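Glycerophosphodiester phosphodiesterase (Parabacteroides distasonis, PDB 3NO3) belongs to the glycerophosphoryl diester phosphodiesterase family, folds as a TIM barrel and binds a magnesium ion. Local coordinates at residues S38-H43 and L50-D55; L100-K105 and T133-F138. All blocks are in the same frame, centred on the assembly; numbering follows the deposited sequence.

Contact 1 of 2, residues S38-H43 and L50-D55. With MG (magnesium ion), chain B.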
# COMPACT_ATOMS: atom_id res chain seq x y z
N SER A 38 -4.86 0.86 -5.44
CA SER A 38 -4.01 2.05 -5.41
C SER A 38 -3.37 2.14 -4.03
O SER A 38 -4.07 2.21 -3.01
CB SER A 38 -4.82 3.31 -5.71
OG SER A 38 -3.97 4.35 -6.21
N GLU A 39 -2.03 2.13 -4.01
CA GLU A 39 -1.24 2.19 -2.78
C GLU A 39 -0.85 3.64 -2.46
O GLU A 39 -0.63 4.47 -3.37
CB GLU A 39 -0.02 1.29 -2.90
CG GLU A 39 0.80 1.14 -1.63
CD GLU A 39 2.04 2.03 -1.54
OE1 GLU A 39 2.31 2.90 -2.40
OE2 GLU A 39 2.84 1.78 -0.58
N PHE A 40 -0.80 3.91 -1.16
CA PHE A 40 -0.41 5.22 -0.67
C PHE A 40 0.20 5.13 0.73
O PHE A 40 -0.09 4.18 1.47
CB PHE A 40 -1.63 6.19 -0.77
CG PHE A 40 -2.81 5.72 -0.02
CD1 PHE A 40 -2.99 6.06 1.31
CD2 PHE A 40 -3.77 4.91 -0.63
CE1 PHE A 40 -4.09 5.60 2.00
CE2 PHE A 40 -4.87 4.46 0.07
CZ PHE A 40 -5.02 4.82 1.39
N ASP A 41 1.04 6.12 1.07
CA ASP A 41 1.82 6.12 2.29
C ASP A 41 1.32 7.16 3.28
O ASP A 41 1.07 8.30 2.92
CB ASP A 41 3.27 6.40 1.95
CG ASP A 41 3.78 5.48 0.90
OD1 ASP A 41 3.81 4.26 1.16
OD2 ASP A 41 4.20 5.92 -0.19
N VAL A 42 1.17 6.76 4.54
CA VAL A 42 0.51 7.60 5.55
C VAL A 42 1.43 7.85 6.77
O VAL A 42 2.02 6.91 7.29
CB VAL A 42 -0.80 6.98 5.98
CG1 VAL A 42 -1.53 7.90 7.06
CG2 VAL A 42 -1.70 6.70 4.74
N HIS A 43 1.54 9.12 7.19
CA HIS A 43 2.20 9.53 8.43
C HIS A 43 1.21 10.27 9.35
O HIS A 43 0.29 10.93 8.87
CB HIS A 43 3.27 10.57 8.17
CG HIS A 43 4.36 10.15 7.25
ND1 HIS A 43 5.59 9.75 7.71
CD2 HIS A 43 4.46 10.20 5.90
CE1 HIS A 43 6.38 9.50 6.68
NE2 HIS A 43 5.71 9.75 5.57
N LEU A 50 -3.38 12.85 10.12
CA LEU A 50 -2.87 11.86 9.18
C LEU A 50 -2.74 12.52 7.81
O LEU A 50 -3.68 13.09 7.31
CB LEU A 50 -3.81 10.63 9.14
CG LEU A 50 -3.80 9.78 10.43
CD1 LEU A 50 -5.03 8.93 10.47
CD2 LEU A 50 -2.52 8.91 10.50
N VAL A 51 -1.57 12.39 7.20
CA VAL A 51 -1.28 12.97 5.87
C VAL A 51 -0.66 11.91 5.00
O VAL A 51 -0.17 10.90 5.52
CB VAL A 51 -0.34 14.19 5.99
CG1 VAL A 51 -1.00 15.32 6.84
CG2 VAL A 51 1.05 13.79 6.62
N VAL A 52 -0.62 12.18 3.69
CA VAL A 52 -0.25 11.21 2.69
C VAL A 52 1.02 11.68 1.99
O VAL A 52 1.02 12.72 1.30
CB VAL A 52 -1.37 10.97 1.67
CG1 VAL A 52 -0.95 9.91 0.64
CG2 VAL A 52 -2.61 10.50 2.38
N TYR A 53 2.12 10.93 2.21
CA TYR A 53 3.44 11.26 1.62
C TYR A 53 4.43 10.12 1.86
O TYR A 53 4.35 9.46 2.91
CB TYR A 53 3.99 12.59 2.22
CG TYR A 53 5.07 13.22 1.36
CD1 TYR A 53 4.75 13.90 0.19
CD2 TYR A 53 6.41 13.12 1.70
CE1 TYR A 53 5.71 14.47 -0.61
CE2 TYR A 53 7.41 13.71 0.91
CZ TYR A 53 7.04 14.38 -0.25
OH TYR A 53 7.99 14.94 -1.04
N HIS A 54 5.31 9.82 0.90
CA HIS A 54 6.22 8.69 1.05
C HIS A 54 7.38 8.98 2.02
O HIS A 54 7.56 8.25 3.00
CB HIS A 54 6.83 8.21 -0.27
CG HIS A 54 8.00 7.29 -0.06
ND1 HIS A 54 7.89 6.06 0.58
CD2 HIS A 54 9.32 7.44 -0.35
CE1 HIS A 54 9.08 5.50 0.65
NE2 HIS A 54 9.97 6.32 0.10
N ASP A 55 8.17 9.99 1.71
CA ASP A 55 9.41 10.20 2.48
C ASP A 55 9.11 10.75 3.88
O ASP A 55 8.03 11.36 4.13
CB ASP A 55 10.34 11.15 1.74
CG ASP A 55 11.03 10.49 0.52
OD1 ASP A 55 11.84 9.56 0.71
OD2 ASP A 55 10.80 10.97 -0.60
MG MG B . 4.62 2.62 0.17
O HOH W 1 4.70 3.83 -1.61
O HOH W 2 6.57 3.41 0.56
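H43 and V51 face each other as an antiparallel hydrogen-bonded pair, and the short axes of strands 38-43 and 50-52 run at 147° with a closest approach of 4.7 Å. H43 N donates to V51 O at 3.0 Å, and V51 N returns a bond to H43 O. Past the non-hydrogen-bonded pair V42 and V52, the bond from Y53 N to D41 O is more bent, 141° at the hydrogen. On the V42 and V52 face the packing is apolar. V42 CG1 meets L50 CD2 at 3.7 Å, and V52 CG1 touches F40 CB. Helix 85-94 covers this side through L85 and Y88. The H43 ring turns an edge to the backbone of residues 53-55, with CG anti to the carbonyl carbon (chi1 -59°). This sets NE2 3.0 Å from Y53 O; ND1 is bonded to Q64. D41 and H54 lie side by side, and D41 OD2 comes 3.5 Å from H54 CB. The two oxygens of D41 have separate tasks. OD1 binds magnesium at 2.1 Å, while OD2 accepts from N22 and from a water that also binds the metal. That water donates to E39 OE1 as well, so it ties the two carboxylates together. E39 bends at chi2, and its OE2 binds magnesium. R11 N holds OE1. The arrangement is a beta hairpin on a TIM-barrel strand, whose alternate residues E39 and D41 supply two of the three carboxylates of the magnesium site.

Contact 2 of 2, residues L100-K105 and T133-F138. With MG (magnesium ion), chain B.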
# COMPACT_ATOMS: atom_id res chain seq x y z
N LEU A 100 -8.06 0.09 -1.62
CA LEU A 100 -7.15 1.06 -1.03
C LEU A 100 -6.06 0.31 -0.28
O LEU A 100 -6.35 -0.38 0.68
CB LEU A 100 -7.94 2.02 -0.15
CG LEU A 100 -9.11 2.73 -0.88
CD1 LEU A 100 -9.73 3.71 0.06
CD2 LEU A 100 -8.59 3.48 -2.18
N ILE A 101 -4.82 0.41 -0.76
CA ILE A 101 -3.68 -0.28 -0.18
C ILE A 101 -2.92 0.74 0.67
O ILE A 101 -2.15 1.53 0.17
CB ILE A 101 -2.77 -0.96 -1.24
CG1 ILE A 101 -3.59 -1.82 -2.23
CG2 ILE A 101 -1.72 -1.79 -0.56
CD1 ILE A 101 -4.46 -2.93 -1.61
N PHE A 102 -3.17 0.73 1.98
CA PHE A 102 -2.85 1.80 2.91
C PHE A 102 -1.56 1.37 3.58
O PHE A 102 -1.58 0.46 4.40
CB PHE A 102 -4.03 1.85 3.91
CG PHE A 102 -4.01 2.96 4.96
CD1 PHE A 102 -2.97 3.15 5.88
CD2 PHE A 102 -5.15 3.74 5.11
CE1 PHE A 102 -3.05 4.11 6.86
CE2 PHE A 102 -5.23 4.71 6.08
CZ PHE A 102 -4.19 4.91 6.95
N GLU A 103 -0.44 2.00 3.21
CA GLU A 103 0.81 1.80 3.93
C GLU A 103 0.91 2.78 5.11
O GLU A 103 1.02 4.00 4.89
CB GLU A 103 2.05 1.92 3.04
CG GLU A 103 3.30 1.63 3.87
CD GLU A 103 4.62 1.62 3.10
OE1 GLU A 103 4.64 1.53 1.84
OE2 GLU A 103 5.66 1.62 3.78
N LEU A 104 0.90 2.28 6.34
CA LEU A 104 1.26 3.16 7.47
C LEU A 104 2.80 3.16 7.58
O LEU A 104 3.43 2.11 7.78
CB LEU A 104 0.64 2.73 8.79
CG LEU A 104 0.75 3.68 9.97
CD1 LEU A 104 0.08 5.09 9.65
CD2 LEU A 104 0.18 3.01 11.27
N LYS A 105 3.38 4.35 7.47
CA LYS A 105 4.83 4.53 7.65
C LYS A 105 5.23 4.25 9.08
O LYS A 105 4.40 4.34 10.00
CB LYS A 105 5.22 5.94 7.28
CG LYS A 105 4.98 6.30 5.80
CD LYS A 105 5.93 5.58 4.83
CE LYS A 105 7.44 5.89 5.05
NZ LYS A 105 8.20 5.58 3.80
N THR A 133 -10.35 -1.20 2.35
CA THR A 133 -9.03 -0.79 2.77
C THR A 133 -8.24 -1.95 3.39
O THR A 133 -8.65 -2.54 4.40
CB THR A 133 -9.12 0.40 3.77
OG1 THR A 133 -9.87 1.47 3.18
CG2 THR A 133 -7.74 0.90 4.17
N ASP A 134 -7.10 -2.23 2.79
CA ASP A 134 -6.13 -3.25 3.21
C ASP A 134 -4.91 -2.51 3.77
O ASP A 134 -4.51 -1.48 3.23
CB ASP A 134 -5.68 -4.10 2.01
CG ASP A 134 -6.81 -4.85 1.33
OD1 ASP A 134 -7.98 -4.90 1.81
OD2 ASP A 134 -6.49 -5.42 0.27
N TYR A 135 -4.33 -3.00 4.86
CA TYR A 135 -3.20 -2.34 5.51
C TYR A 135 -1.90 -3.09 5.24
O TYR A 135 -1.86 -4.35 5.20
CB TYR A 135 -3.44 -2.27 7.03
CG TYR A 135 -4.67 -1.50 7.42
CD1 TYR A 135 -4.71 -0.10 7.30
CD2 TYR A 135 -5.79 -2.14 7.92
CE1 TYR A 135 -5.83 0.64 7.65
CE2 TYR A 135 -6.97 -1.40 8.26
CZ TYR A 135 -6.98 0.00 8.11
OH TYR A 135 -8.10 0.75 8.49
N ILE A 136 -0.84 -2.31 5.06
CA ILE A 136 0.52 -2.83 4.93
C ILE A 136 1.46 -1.96 5.76
O ILE A 136 1.21 -0.77 5.90
CB ILE A 136 0.97 -2.92 3.45
CG1 ILE A 136 1.09 -1.53 2.78
CG2 ILE A 136 -0.04 -3.79 2.61
CD1 ILE A 136 1.62 -1.57 1.27
N SER A 137 2.55 -2.51 6.30
CA SER A 137 3.53 -1.68 7.02
C SER A 137 4.86 -2.41 7.16
O SER A 137 4.87 -3.63 7.30
CB SER A 137 3.03 -1.29 8.43
OG SER A 137 3.87 -0.37 9.08
N PHE A 138 5.96 -1.68 7.13
CA PHE A 138 7.23 -2.23 7.60
C PHE A 138 7.31 -2.43 9.09
O PHE A 138 8.20 -3.15 9.54
CB PHE A 138 8.41 -1.30 7.22
CG PHE A 138 8.74 -1.34 5.73
CD1 PHE A 138 9.61 -2.29 5.23
CD2 PHE A 138 8.17 -0.44 4.85
CE1 PHE A 138 9.90 -2.34 3.86
CE2 PHE A 138 8.49 -0.47 3.49
CZ PHE A 138 9.34 -1.42 3.01
MG MG B . 4.62 2.62 0.17
O HOH W 3 5.65 1.11 6.40
O HOH W 1 4.70 3.83 -1.61
O HOH W 2 6.57 3.41 0.56
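L104 O takes two bonds, one from S137 OG at 2.8 Å and one from a water. The same water donates to E103 OE2 at 2.7 Å and accepts from F138 N, joining both strand ends to the metal-binding carboxylate. S137 OG stands anti to its backbone N (chi1 -173°) and also bonds N139 N. E103 is extended beyond CG and binds magnesium through OE1 at 2.0 Å. Its OE2 lies at the edge of the F138 ring, 3.4 Å from CD2. I136 CG1 packs on E103 CB at 3.6 Å, and I136 CD1 reaches I101 CG2. Strands 100-104 and 133-137 are parallel neighbours in the barrel, joined through helix 110-126 as a beta-alpha-beta crossover. Four backbone bonds link them, from D134 N to L100 O through to L104 N to I136 O. On the other face F102 and Y135 form a T-shaped pair. The edge of Y135 points at the F102 face, with centroids 5.3 Å apart and planes at 68°. T133 CG2 touches F102 CB at 3.8 Å. Helix 110-126 covers this side through S120 and V124, and F146 stacks on Y135. On the I101 side, D134 OD1 makes a salt bridge with R99, the first residue of strand 99-104.

In the fold
Both contacts are largely buried and belong to one sheet, in which strands 37-44 and 99-104 are neighbours. F40 O with E103 N, and V42 N with E103 O, are probable hydrogen bonds between them. Contact 2 lies nearer the centre of the chain and pairs two parallel barrel strands. Contact 1 pairs a barrel strand with an antiparallel hairpin arm, whose continuation through D55 reaches solvent. They share the magnesium ion and two of its waters, and the metal is bound from both. Away from the metal, contact 1 relies on aliphatic packing and a histidine near backbone oxygens, contact 2 on an aromatic pair beneath helices.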